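Local coordinates for ATP-dependent DNA helicase uvsW (Enterobacteria phage T4, PDB 1RIF), which unwinds duplex DNA by ATP-driven 3'-5' translocation and drives branch migration of Holliday junctions in recombination-dependent repair and the reorganisation of stalled replication forks, at residues A[100-105]-A[152-157]; A[120-125]-A[146-151]; A[140-145]-A[178-183]; A[176-179]-A[184-187]. The protein carries 1 engineered substitution. All coordinates share one frame; numbering follows the deposited sequence.

All four contacts lie in the RecA-like helicase domain of this N-terminal piece of the protein, and the first three share helix 141-155. Interaction 2 is buried: aliphatic groups of helices 116-128 and 141-155 meet without a polar bond. Interaction 3, partly buried at the start of helix 141-155, combines a hydroxyl-hydroxyl bond with a leucine methyl over a tyrosine ring. Interaction 1, near the other end of that helix, is a surface salt bridge. Interaction 4, also at the surface, closes the turn after helix 167-180, the helix used in interaction 3, by valine-histidine packing. Leu147 links interactions 1 and 2, while Phe177 and Phe183 connect interactions 3 and 4.

Interaction 1: A[100-105]-A[152-157]; sequences LSKLEI and YLENYE
Lys102 and Glu154 face each other from the C-terminal regions of two helices with their CA atoms 12.7 Å apart, a gap for long side chains. Next to Lys102, a turn is closed from Leu103 N to Leu100 O at 3.3 Å. Glu154 belongs to the last turn of helix 141-155, where Tyr156 N still reaches Tyr152 O (2.8 Å) although Tyr156 has itself left helical backbone angles. The two side chains come from opposite directions. Lys102 holds CG between its backbone N and carbonyl carbon (chi1 74°) and bends again at chi2 and chi4, whereas Glu154 is extended beyond CG. Lys102 NZ forms a hydrogen-bonded salt bridge with Glu154 OE1 at 3.2 Å, meeting that oxygen on its syn side and 18° out of the carboxylate plane. The grip is lopsided: Glu154 OE2 is 3.7 Å from Lys102 NZ and about as close to the CE methylene. The strongest polar partner of Glu154 is Arg150, which makes a salt bridge with OE2, and Trp99 NE1 donates to OE1; together these should steady the negative charge. Farther in, Leu103 and Ile105 pack on Leu147 of helix 141-155. This is a surface ion pair, away from the nucleotide site, tying the chain at the end of helix 93-101 to the far end of the helix that follows the P-loop in a RecA-like helicase domain.

Interaction 2: A[120-125]-A[146-151]; sequences DAVFEG and ALLARY
Val122 turns CG1 anti to the backbone N (chi1 169°), which leaves CG2 beside that N, and each methyl finds a different leucine of helix 141-155. Leu148, with CG anti to its carbonyl carbon (chi1 -77°), sends CD2 back toward helix 116-128, although its CB does not point straight there. The CG2 methyl of Val122 rests against the CB methylene of Leu147 at 3.9 Å, the two side chains crossing at about a right angle. Val122 CG1 lies 4.1 Å from Leu148 CD2; here the side chains slide past each other in opposite directions, and CD2 also lies against the carbonyl oxygen of Val122. The helices come close, with the CA atoms of Val122 and Leu148 only 6.2 Å apart, and Gly125, one turn on from Val122, presents bare backbone toward the same leucine. Phe96 and Ile144 also pack on Val122, and Leu126 on Leu148, so the three touching residues are buried in an apolar layer. Such aliphatic helix-helix packing belongs to the core of a RecA-like domain, here between the helices on either side in sequence of strand 130-133 and its P-loop, the predicted ATP site.

Interaction 3: A[140-145]-A[178-183]; sequences GRSLIQ and VDYRLF. Engineered in segment 140-145: Arg141 (natural residue Lys).
Ser142 OG meets Tyr180 OH at 2.5 Å, a hydrogen bond modelled so short that its exact length is doubtful, and in which either hydroxyl could be the donor. The serine oxygen reaches the tyrosine at the ring edge, in the ring plane; a chi1 of 63°, with OG between the backbone N and the carbonyl carbon, puts it there. Leu143 takes one face of the same ring: its CD1 methyl stands 3.8 Å from the centroid of the Tyr180 ring, 5° off the normal, in a nearly centred CH-pi contact. Leu143 CB touches Tyr180 CZ at 3.8 Å, so the leucine covers the phenol from its middle to its hydroxyl end. More loosely, Leu143 CD1 approaches Leu182 CD1 at 4.5 Å. Ser142 and Leu143 lie in the first turn of the helix that follows the P-loop (Walker A) of this SF2 helicase, and Gly140, Arg141 and Ser142 belong to the predicted ATP-binding site. Arg141, an engineered replacement for the natural lysine, starts its side chain away from segment 178-183; its guanidinium makes salt bridges with Asp232 and Glu233 of the DEAH box. Past helix 167-180, Arg181 is the first residue to leave helical backbone angles, with a positive phi of 80°, and Leu182 comes back toward helix 141-155. Further out, Tyr180 is hydrogen-bonded through its backbone to Tyr106, whose ring receives Arg181 in a cation-pi contact.

Interaction 4: A[176-179]-A[184-187]; sequences DFVD and SHAM
Val178, near the C-terminal end of helix 167-180, lies beside Ser184 and His185 where the chain doubles back, the CA atoms of Val178 and Ser184 being 5.2 Å apart. The turn is part of a beta-alpha-beta connection of the RecA-like sheet: strand 159-163 leads into helix 167-180, and the loop with its short 3-10 segment at 185-187 delivers the chain to the parallel edge strand 188-190. CG2 of the valine leads the contact. With CG1 anti to the backbone N (chi1 180°), Val178 presents CG2 to the imidazole of His185. This methyl sits 3.5 Å from the centroid of the His185 ring and 8° off its normal, a CH-pi contact over the centre of one face, with the two side chains crossing at about a right angle. Val178 CG1 stands over the same side, displaced beyond the rim, 3.9 Å from His185 ND1. The valine also presses on the loop backbone, Val178 CG2 lying 3.8 Å from Ser184 C, while CB of Ser184 points away from the helix. The rotation of the imidazole is restrained by a hydrogen bond between His185 NE2 and Asp175 OD1 of the same helix, and His185 O binds Lys202 NZ. Met187 takes no part in the valine contact but folds back within the loop, where Ser184 N makes a weak hydrogen bond to Met187 SD at 3.4 Å, with an N-H...S angle of 155°.

Interaction 1: A[100-105]-A[152-157]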
loop_
_atom_site.group_PDB
_atom_site.type_symbol
_atom_site.label_atom_id
_atom_site.label_comp_id
_atom_site.label_asym_id
_atom_site.label_seq_id
_atom_site.Cartn_x
_atom_site.Cartn_y
_atom_site.Cartn_z
ATOM N N LEU A 100 -4.227 -20.260 -9.946
ATOM C CA LEU A 100 -5.219 -19.568 -10.764
ATOM C C LEU A 100 -6.176 -20.509 -11.487
ATOM O O LEU A 100 -7.345 -20.185 -11.683
ATOM C CB LEU A 100 -4.535 -18.692 -11.816
ATOM C CG LEU A 100 -3.992 -17.313 -11.437
ATOM C CD1 LEU A 100 -3.316 -16.710 -12.662
ATOM C CD2 LEU A 100 -5.128 -16.410 -10.932
ATOM N N SER A 101 -5.679 -21.671 -11.895
ATOM C CA SER A 101 -6.508 -22.614 -12.627
ATOM C C SER A 101 -7.542 -23.331 -11.770
ATOM O O SER A 101 -8.435 -23.970 -12.305
ATOM C CB SER A 101 -5.635 -23.637 -13.360
ATOM O OG SER A 101 -4.893 -24.420 -12.444
ATOM N N LYS A 102 -7.437 -23.224 -10.450
ATOM C CA LYS A 102 -8.407 -23.878 -9.571
ATOM C C LYS A 102 -9.567 -22.941 -9.234
ATOM O O LYS A 102 -10.574 -23.353 -8.655
ATOM C CB LYS A 102 -7.727 -24.363 -8.282
ATOM C CG LYS A 102 -7.368 -23.282 -7.273
ATOM C CD LYS A 102 -8.439 -23.150 -6.210
ATOM C CE LYS A 102 -8.072 -22.106 -5.159
ATOM N NZ LYS A 102 -6.901 -22.512 -4.347
ATOM N N LEU A 103 -9.421 -21.681 -9.615
ATOM C CA LEU A 103 -10.442 -20.678 -9.355
ATOM C C LEU A 103 -11.530 -20.706 -10.431
ATOM O O LEU A 103 -11.239 -20.913 -11.611
ATOM C CB LEU A 103 -9.799 -19.288 -9.329
ATOM C CG LEU A 103 -8.629 -19.069 -8.365
ATOM C CD1 LEU A 103 -7.989 -17.720 -8.640
ATOM C CD2 LEU A 103 -9.116 -19.138 -6.922
ATOM N N GLU A 104 -12.780 -20.504 -10.021
ATOM C CA GLU A 104 -13.899 -20.457 -10.955
ATOM C C GLU A 104 -14.471 -19.047 -10.860
ATOM O O GLU A 104 -15.328 -18.767 -10.025
ATOM C CB GLU A 104 -14.966 -21.490 -10.580
ATOM C CG GLU A 104 -14.415 -22.888 -10.340
ATOM C CD GLU A 104 -15.481 -23.973 -10.425
ATOM O OE1 GLU A 104 -16.622 -23.737 -9.961
ATOM O OE2 GLU A 104 -15.167 -25.067 -10.950
ATOM N N ILE A 105 -13.975 -18.155 -11.714
ATOM C CA ILE A 105 -14.400 -16.759 -11.716
ATOM C C ILE A 105 -15.574 -16.550 -12.657
ATOM O O ILE A 105 -15.608 -17.111 -13.751
ATOM C CB ILE A 105 -13.226 -15.845 -12.126
ATOM C CG1 ILE A 105 -12.019 -16.146 -11.238
ATOM C CG2 ILE A 105 -13.606 -14.388 -11.972
ATOM C CD1 ILE A 105 -10.753 -15.444 -11.677
ATOM N N TYR A 152 -4.341 -13.746 -0.439
ATOM C CA TYR A 152 -4.024 -13.463 0.955
ATOM C C TYR A 152 -4.954 -14.227 1.899
ATOM O O TYR A 152 -4.513 -14.841 2.875
ATOM C CB TYR A 152 -4.150 -11.966 1.244
ATOM C CG TYR A 152 -3.765 -11.631 2.657
ATOM C CD1 TYR A 152 -2.430 -11.412 3.006
ATOM C CD2 TYR A 152 -4.719 -11.645 3.672
ATOM C CE1 TYR A 152 -2.055 -11.230 4.332
ATOM C CE2 TYR A 152 -4.358 -11.465 4.994
ATOM C CZ TYR A 152 -3.027 -11.264 5.324
ATOM O OH TYR A 152 -2.676 -11.144 6.655
ATOM N N LEU A 153 -6.246 -14.170 1.599
ATOM C CA LEU A 153 -7.271 -14.835 2.397
ATOM C C LEU A 153 -6.917 -16.309 2.608
ATOM O O LEU A 153 -6.978 -16.828 3.726
ATOM C CB LEU A 153 -8.625 -14.683 1.682
ATOM C CG LEU A 153 -10.013 -14.855 2.324
ATOM C CD1 LEU A 153 -10.493 -16.256 2.128
ATOM C CD2 LEU A 153 -9.995 -14.459 3.788
ATOM N N GLU A 154 -6.519 -16.981 1.535
ATOM C CA GLU A 154 -6.181 -18.395 1.617
ATOM C C GLU A 154 -4.863 -18.721 2.316
ATOM O O GLU A 154 -4.708 -19.804 2.880
ATOM C CB GLU A 154 -6.145 -19.000 0.214
ATOM C CG GLU A 154 -7.417 -18.833 -0.573
ATOM C CD GLU A 154 -7.399 -19.643 -1.854
ATOM O OE1 GLU A 154 -6.310 -20.127 -2.234
ATOM O OE2 GLU A 154 -8.471 -19.785 -2.482
ATOM N N ASN A 155 -3.919 -17.791 2.289
ATOM C CA ASN A 155 -2.606 -18.034 2.870
ATOM C C ASN A 155 -2.237 -17.367 4.198
ATOM O O ASN A 155 -1.216 -17.716 4.794
ATOM C CB ASN A 155 -1.546 -17.696 1.821
ATOM C CG ASN A 155 -1.589 -18.639 0.638
ATOM O OD1 ASN A 155 -1.120 -19.775 0.724
ATOM N ND2 ASN A 155 -2.172 -18.187 -0.465
ATOM N N TYR A 156 -3.044 -16.411 4.659
ATOM C CA TYR A 156 -2.762 -15.714 5.912
ATOM C C TYR A 156 -4.009 -15.469 6.747
ATOM O O TYR A 156 -5.119 -15.457 6.228
ATOM C CB TYR A 156 -2.070 -14.380 5.641
ATOM C CG TYR A 156 -0.757 -14.517 4.911
ATOM C CD1 TYR A 156 -0.722 -14.709 3.530
ATOM C CD2 TYR A 156 0.454 -14.458 5.598
ATOM C CE1 TYR A 156 0.476 -14.836 2.854
ATOM C CE2 TYR A 156 1.661 -14.587 4.926
ATOM C CZ TYR A 156 1.662 -14.774 3.556
ATOM O OH TYR A 156 2.851 -14.902 2.880
ATOM N N GLU A 157 -3.811 -15.249 8.044
ATOM C CA GLU A 157 -4.919 -15.029 8.958
ATOM C C GLU A 157 -5.401 -13.603 9.190
ATOM O O GLU A 157 -6.487 -13.404 9.736
ATOM C CB GLU A 157 -4.595 -15.628 10.314
ATOM C CG GLU A 157 -4.666 -17.127 10.380
ATOM C CD GLU A 157 -4.692 -17.588 11.810
ATOM O OE1 GLU A 157 -3.839 -17.105 12.592
ATOM O OE2 GLU A 157 -5.557 -18.418 12.156
#

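Interaction 2: A[120-125]-A[146-151]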
loop_
_atom_site.group_PDB
_atom_site.type_symbol
_atom_site.label_atom_id
_atom_site.label_comp_id
_atom_site.label_asym_id
_atom_site.label_seq_id
_atom_site.Cartn_x
_atom_site.Cartn_y
_atom_site.Cartn_z
ATOM N N ASP A 120 -0.259 -11.110 -14.710
ATOM C CA ASP A 120 1.089 -10.595 -14.507
ATOM C C ASP A 120 1.129 -9.612 -13.332
ATOM O O ASP A 120 1.992 -9.712 -12.457
ATOM C CB ASP A 120 1.593 -9.893 -15.778
ATOM C CG ASP A 120 2.000 -10.872 -16.878
ATOM O OD1 ASP A 120 2.056 -12.095 -16.609
ATOM O OD2 ASP A 120 2.273 -10.413 -18.012
ATOM N N ALA A 121 0.196 -8.662 -13.320
ATOM C CA ALA A 121 0.129 -7.657 -12.257
ATOM C C ALA A 121 -0.017 -8.308 -10.877
ATOM O O ALA A 121 0.690 -7.941 -9.926
ATOM C CB ALA A 121 -1.033 -6.705 -12.515
ATOM N N VAL A 122 -0.938 -9.269 -10.771
ATOM C CA VAL A 122 -1.172 -9.975 -9.514
ATOM C C VAL A 122 0.082 -10.731 -9.079
ATOM O O VAL A 122 0.475 -10.677 -7.914
ATOM C CB VAL A 122 -2.348 -10.980 -9.640
ATOM C CG1 VAL A 122 -2.396 -11.884 -8.417
ATOM C CG2 VAL A 122 -3.663 -10.228 -9.783
ATOM N N PHE A 123 0.711 -11.431 -10.020
ATOM C CA PHE A 123 1.921 -12.184 -9.718
ATOM C C PHE A 123 3.046 -11.252 -9.249
ATOM O O PHE A 123 3.726 -11.538 -8.262
ATOM C CB PHE A 123 2.381 -12.972 -10.945
ATOM C CG PHE A 123 3.618 -13.792 -10.700
ATOM C CD1 PHE A 123 3.565 -14.927 -9.893
ATOM C CD2 PHE A 123 4.841 -13.409 -11.245
ATOM C CE1 PHE A 123 4.704 -15.664 -9.629
ATOM C CE2 PHE A 123 5.994 -14.141 -10.988
ATOM C CZ PHE A 123 5.926 -15.270 -10.178
ATOM N N GLU A 124 3.237 -10.146 -9.966
ATOM C CA GLU A 124 4.261 -9.153 -9.630
ATOM C C GLU A 124 4.067 -8.615 -8.214
ATOM O O GLU A 124 5.033 -8.453 -7.458
ATOM C CB GLU A 124 4.191 -7.966 -10.599
ATOM C CG GLU A 124 5.332 -7.871 -11.587
ATOM C CD GLU A 124 6.650 -7.473 -10.944
ATOM O OE1 GLU A 124 6.734 -6.373 -10.354
ATOM O OE2 GLU A 124 7.607 -8.268 -11.040
ATOM N N GLY A 125 2.810 -8.328 -7.879
ATOM C CA GLY A 125 2.481 -7.783 -6.574
ATOM C C GLY A 125 2.705 -8.746 -5.436
ATOM O O GLY A 125 3.331 -8.396 -4.430
ATOM N N ALA A 146 -9.396 -8.371 -6.423
ATOM C CA ALA A 146 -10.080 -9.565 -5.908
ATOM C C ALA A 146 -9.117 -10.749 -5.830
ATOM O O ALA A 146 -9.123 -11.496 -4.857
ATOM C CB ALA A 146 -11.265 -9.928 -6.802
ATOM N N LEU A 147 -8.288 -10.920 -6.856
ATOM C CA LEU A 147 -7.333 -12.026 -6.870
ATOM C C LEU A 147 -6.278 -11.866 -5.778
ATOM O O LEU A 147 -5.903 -12.832 -5.115
ATOM C CB LEU A 147 -6.677 -12.137 -8.250
ATOM C CG LEU A 147 -7.660 -12.654 -9.303
ATOM C CD1 LEU A 147 -7.021 -12.688 -10.680
ATOM C CD2 LEU A 147 -8.102 -14.045 -8.888
ATOM N N LEU A 148 -5.806 -10.638 -5.595
ATOM C CA LEU A 148 -4.823 -10.330 -4.568
ATOM C C LEU A 148 -5.400 -10.628 -3.175
ATOM O O LEU A 148 -4.723 -11.228 -2.343
ATOM C CB LEU A 148 -4.414 -8.856 -4.673
ATOM C CG LEU A 148 -3.450 -8.523 -5.807
ATOM C CD1 LEU A 148 -3.446 -7.021 -6.012
ATOM C CD2 LEU A 148 -2.057 -9.038 -5.481
ATOM N N ALA A 149 -6.645 -10.217 -2.926
ATOM C CA ALA A 149 -7.292 -10.468 -1.634
ATOM C C ALA A 149 -7.570 -11.972 -1.419
ATOM O O ALA A 149 -7.380 -12.490 -0.318
ATOM C CB ALA A 149 -8.585 -9.658 -1.525
ATOM N N ARG A 150 -8.017 -12.661 -2.473
ATOM C CA ARG A 150 -8.280 -14.109 -2.435
ATOM C C ARG A 150 -7.004 -14.846 -2.012
ATOM O O ARG A 150 -7.021 -15.703 -1.130
ATOM C CB ARG A 150 -8.644 -14.618 -3.831
ATOM C CG ARG A 150 -9.703 -15.706 -3.906
ATOM C CD ARG A 150 -9.596 -16.802 -2.867
ATOM N NE ARG A 150 -10.929 -17.020 -2.312
ATOM C CZ ARG A 150 -11.425 -18.189 -1.920
ATOM N NH1 ARG A 150 -10.707 -19.296 -2.006
ATOM N NH2 ARG A 150 -12.666 -18.243 -1.457
ATOM N N TYR A 151 -5.902 -14.528 -2.686
ATOM C CA TYR A 151 -4.626 -15.150 -2.389
ATOM C C TYR A 151 -4.279 -14.980 -0.925
ATOM O O TYR A 151 -3.945 -15.943 -0.252
ATOM C CB TYR A 151 -3.511 -14.531 -3.229
ATOM C CG TYR A 151 -2.159 -15.113 -2.903
ATOM C CD1 TYR A 151 -1.691 -16.251 -3.560
ATOM C CD2 TYR A 151 -1.376 -14.576 -1.875
ATOM C CE1 TYR A 151 -0.484 -16.845 -3.201
ATOM C CE2 TYR A 151 -0.169 -15.164 -1.508
ATOM C CZ TYR A 151 0.270 -16.298 -2.175
ATOM O OH TYR A 151 1.462 -16.888 -1.816
#

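Interaction 3: A[140-145]-A[178-183]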
loop_
_atom_site.group_PDB
_atom_site.type_symbol
_atom_site.label_atom_id
_atom_site.label_comp_id
_atom_site.label_asym_id
_atom_site.label_seq_id
_atom_site.Cartn_x
_atom_site.Cartn_y
_atom_site.Cartn_z
ATOM N N GLY A 140 -9.566 -3.510 -15.799
ATOM C CA GLY A 140 -10.483 -4.188 -14.891
ATOM C C GLY A 140 -9.771 -4.491 -13.592
ATOM O O GLY A 140 -9.561 -5.657 -13.240
ATOM N N ARG A 141 -9.400 -3.431 -12.883
ATOM C CA ARG A 141 -8.661 -3.545 -11.636
ATOM C C ARG A 141 -9.368 -4.243 -10.509
ATOM O O ARG A 141 -8.711 -4.683 -9.584
ATOM C CB ARG A 141 -8.239 -2.172 -11.135
ATOM C CG ARG A 141 -7.395 -1.367 -12.088
ATOM C CD ARG A 141 -7.204 -0.024 -11.473
ATOM N NE ARG A 141 -6.678 0.956 -12.400
ATOM C CZ ARG A 141 -6.743 2.261 -12.180
ATOM N NH1 ARG A 141 -7.320 2.709 -11.067
ATOM N NH2 ARG A 141 -6.232 3.113 -13.061
ATOM N N SER A 142 -10.693 -4.330 -10.557
ATOM C CA SER A 142 -11.426 -4.981 -9.471
ATOM C C SER A 142 -11.072 -6.454 -9.387
ATOM O O SER A 142 -11.029 -7.015 -8.295
ATOM C CB SER A 142 -12.937 -4.824 -9.650
ATOM O OG SER A 142 -13.396 -5.458 -10.832
ATOM N N LEU A 143 -10.812 -7.076 -10.540
ATOM C CA LEU A 143 -10.448 -8.491 -10.579
ATOM C C LEU A 143 -9.027 -8.668 -10.061
ATOM O O LEU A 143 -8.720 -9.667 -9.407
ATOM C CB LEU A 143 -10.554 -9.050 -12.004
ATOM C CG LEU A 143 -10.258 -10.554 -12.175
ATOM C CD1 LEU A 143 -11.170 -11.387 -11.267
ATOM C CD2 LEU A 143 -10.461 -10.952 -13.625
ATOM N N ILE A 144 -8.159 -7.700 -10.357
ATOM C CA ILE A 144 -6.776 -7.755 -9.887
ATOM C C ILE A 144 -6.803 -7.672 -8.370
ATOM O O ILE A 144 -6.127 -8.428 -7.684
ATOM C CB ILE A 144 -5.936 -6.582 -10.447
ATOM C CG1 ILE A 144 -5.736 -6.768 -11.956
ATOM C CG2 ILE A 144 -4.602 -6.505 -9.711
ATOM C CD1 ILE A 144 -4.837 -5.726 -12.616
ATOM N N GLN A 145 -7.604 -6.746 -7.854
ATOM C CA GLN A 145 -7.746 -6.568 -6.417
ATOM C C GLN A 145 -8.395 -7.795 -5.760
ATOM O O GLN A 145 -7.990 -8.217 -4.675
ATOM C CB GLN A 145 -8.557 -5.297 -6.141
ATOM C CG GLN A 145 -7.747 -4.026 -6.361
ATOM C CD GLN A 145 -8.589 -2.766 -6.309
ATOM O OE1 GLN A 145 -9.320 -2.465 -7.248
ATOM N NE2 GLN A 145 -8.498 -2.029 -5.209
ATOM N N VAL A 178 -18.220 -10.276 -5.025
ATOM C CA VAL A 178 -19.223 -11.328 -4.902
ATOM C C VAL A 178 -19.663 -11.814 -6.292
ATOM O O VAL A 178 -19.976 -12.992 -6.471
ATOM C CB VAL A 178 -20.457 -10.833 -4.080
ATOM C CG1 VAL A 178 -21.503 -11.938 -3.966
ATOM C CG2 VAL A 178 -20.015 -10.405 -2.681
ATOM N N ASP A 179 -19.678 -10.921 -7.282
ATOM C CA ASP A 179 -20.070 -11.331 -8.630
ATOM C C ASP A 179 -19.055 -12.326 -9.192
ATOM O O ASP A 179 -19.427 -13.290 -9.874
ATOM C CB ASP A 179 -20.189 -10.126 -9.565
ATOM C CG ASP A 179 -20.752 -10.496 -10.931
ATOM O OD1 ASP A 179 -21.836 -11.111 -10.982
ATOM O OD2 ASP A 179 -20.118 -10.169 -11.957
ATOM N N TYR A 180 -17.777 -12.092 -8.897
ATOM C CA TYR A 180 -16.703 -12.978 -9.357
ATOM C C TYR A 180 -16.851 -14.353 -8.709
ATOM O O TYR A 180 -16.445 -15.383 -9.272
ATOM C CB TYR A 180 -15.340 -12.400 -8.967
ATOM C CG TYR A 180 -14.962 -11.148 -9.706
ATOM C CD1 TYR A 180 -14.412 -10.062 -9.030
ATOM C CD2 TYR A 180 -15.139 -11.050 -11.090
ATOM C CE1 TYR A 180 -14.048 -8.911 -9.704
ATOM C CE2 TYR A 180 -14.773 -9.900 -11.776
ATOM C CZ TYR A 180 -14.231 -8.837 -11.072
ATOM O OH TYR A 180 -13.866 -7.692 -11.735
ATOM N N ARG A 181 -17.425 -14.327 -7.507
ATOM C CA ARG A 181 -17.666 -15.497 -6.678
ATOM C C ARG A 181 -16.421 -15.929 -5.926
ATOM O O ARG A 181 -16.294 -17.088 -5.531
ATOM C CB ARG A 181 -18.219 -16.655 -7.503
ATOM C CG ARG A 181 -19.534 -16.321 -8.174
ATOM C CD ARG A 181 -20.208 -17.557 -8.717
ATOM N NE ARG A 181 -21.218 -17.209 -9.708
ATOM C CZ ARG A 181 -22.051 -18.083 -10.255
ATOM N NH1 ARG A 181 -21.992 -19.357 -9.896
ATOM N NH2 ARG A 181 -22.936 -17.685 -11.162
ATOM N N LEU A 182 -15.504 -14.985 -5.732
ATOM C CA LEU A 182 -14.283 -15.256 -4.980
ATOM C C LEU A 182 -14.555 -14.960 -3.498
ATOM O O LEU A 182 -13.826 -15.416 -2.616
ATOM C CB LEU A 182 -13.131 -14.385 -5.500
ATOM C CG LEU A 182 -12.680 -14.670 -6.937
ATOM C CD1 LEU A 182 -11.700 -13.606 -7.400
ATOM C CD2 LEU A 182 -12.053 -16.054 -7.010
ATOM N N PHE A 183 -15.624 -14.208 -3.245
ATOM C CA PHE A 183 -16.033 -13.837 -1.893
ATOM C C PHE A 183 -17.552 -13.811 -1.783
ATOM O O PHE A 183 -18.254 -13.738 -2.791
ATOM C CB PHE A 183 -15.522 -12.428 -1.518
ATOM C CG PHE A 183 -14.029 -12.301 -1.474
ATOM C CD1 PHE A 183 -13.296 -12.117 -2.643
ATOM C CD2 PHE A 183 -13.349 -12.387 -0.260
ATOM C CE1 PHE A 183 -11.902 -12.020 -2.605
ATOM C CE2 PHE A 183 -11.956 -12.292 -0.210
ATOM C CZ PHE A 183 -11.234 -12.108 -1.391
#

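Interaction 4: A[176-179]-A[184-187]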
loop_
_atom_site.group_PDB
_atom_site.type_symbol
_atom_site.label_atom_id
_atom_site.label_comp_id
_atom_site.label_asym_id
_atom_site.label_seq_id
_atom_site.Cartn_x
_atom_site.Cartn_y
_atom_site.Cartn_z
ATOM N N ASP A 176 -18.678 -6.387 -6.807
ATOM C CA ASP A 176 -17.834 -7.019 -7.816
ATOM C C ASP A 176 -17.235 -8.307 -7.281
ATOM O O ASP A 176 -17.308 -9.344 -7.935
ATOM C CB ASP A 176 -16.701 -6.091 -8.248
ATOM C CG ASP A 176 -17.189 -4.880 -9.016
ATOM O OD1 ASP A 176 -18.309 -4.927 -9.570
ATOM O OD2 ASP A 176 -16.438 -3.879 -9.078
ATOM N N PHE A 177 -16.634 -8.228 -6.094
ATOM C CA PHE A 177 -16.003 -9.382 -5.441
ATOM C C PHE A 177 -16.960 -10.561 -5.337
ATOM O O PHE A 177 -16.563 -11.712 -5.525
ATOM C CB PHE A 177 -15.516 -8.996 -4.031
ATOM C CG PHE A 177 -14.155 -8.323 -4.003
ATOM C CD1 PHE A 177 -13.750 -7.466 -5.029
ATOM C CD2 PHE A 177 -13.278 -8.547 -2.940
ATOM C CE1 PHE A 177 -12.496 -6.850 -4.993
ATOM C CE2 PHE A 177 -12.024 -7.931 -2.903
ATOM C CZ PHE A 177 -11.636 -7.086 -3.928
ATOM N N VAL A 178 -18.220 -10.276 -5.025
ATOM C CA VAL A 178 -19.223 -11.328 -4.902
ATOM C C VAL A 178 -19.663 -11.814 -6.292
ATOM O O VAL A 178 -19.976 -12.992 -6.471
ATOM C CB VAL A 178 -20.457 -10.833 -4.080
ATOM C CG1 VAL A 178 -21.503 -11.938 -3.966
ATOM C CG2 VAL A 178 -20.015 -10.405 -2.681
ATOM N N ASP A 179 -19.678 -10.921 -7.282
ATOM C CA ASP A 179 -20.070 -11.331 -8.630
ATOM C C ASP A 179 -19.055 -12.326 -9.192
ATOM O O ASP A 179 -19.427 -13.290 -9.874
ATOM C CB ASP A 179 -20.189 -10.126 -9.565
ATOM C CG ASP A 179 -20.752 -10.496 -10.931
ATOM O OD1 ASP A 179 -21.836 -11.111 -10.982
ATOM O OD2 ASP A 179 -20.118 -10.169 -11.957
ATOM N N SER A 184 -18.047 -13.862 -0.549
ATOM C CA SER A 184 -19.480 -13.777 -0.268
ATOM C C SER A 184 -19.649 -12.474 0.527
ATOM O O SER A 184 -18.672 -11.967 1.087
ATOM C CB SER A 184 -19.941 -14.965 0.574
ATOM O OG SER A 184 -19.366 -14.925 1.864
ATOM N N HIS A 185 -20.861 -11.921 0.580
ATOM C CA HIS A 185 -21.062 -10.666 1.312
ATOM C C HIS A 185 -20.760 -10.720 2.799
ATOM O O HIS A 185 -20.247 -9.747 3.365
ATOM C CB HIS A 185 -22.474 -10.124 1.092
ATOM C CG HIS A 185 -22.585 -9.255 -0.120
ATOM N ND1 HIS A 185 -23.247 -9.647 -1.265
ATOM C CD2 HIS A 185 -22.052 -8.039 -0.390
ATOM C CE1 HIS A 185 -23.116 -8.711 -2.188
ATOM N NE2 HIS A 185 -22.394 -7.726 -1.683
ATOM N N ALA A 186 -21.063 -11.850 3.435
ATOM C CA ALA A 186 -20.800 -11.995 4.860
ATOM C C ALA A 186 -19.304 -11.835 5.143
ATOM O O ALA A 186 -18.898 -11.579 6.278
ATOM C CB ALA A 186 -21.290 -13.355 5.346
ATOM N N MET A 187 -18.492 -11.976 4.099
ATOM C CA MET A 187 -17.036 -11.855 4.201
ATOM C C MET A 187 -16.506 -10.426 3.953
ATOM O O MET A 187 -15.315 -10.153 4.125
ATOM C CB MET A 187 -16.377 -12.791 3.179
ATOM C CG MET A 187 -16.757 -14.260 3.289
ATOM S SD MET A 187 -16.121 -15.198 1.869
ATOM C CE MET A 187 -14.363 -15.280 2.246
#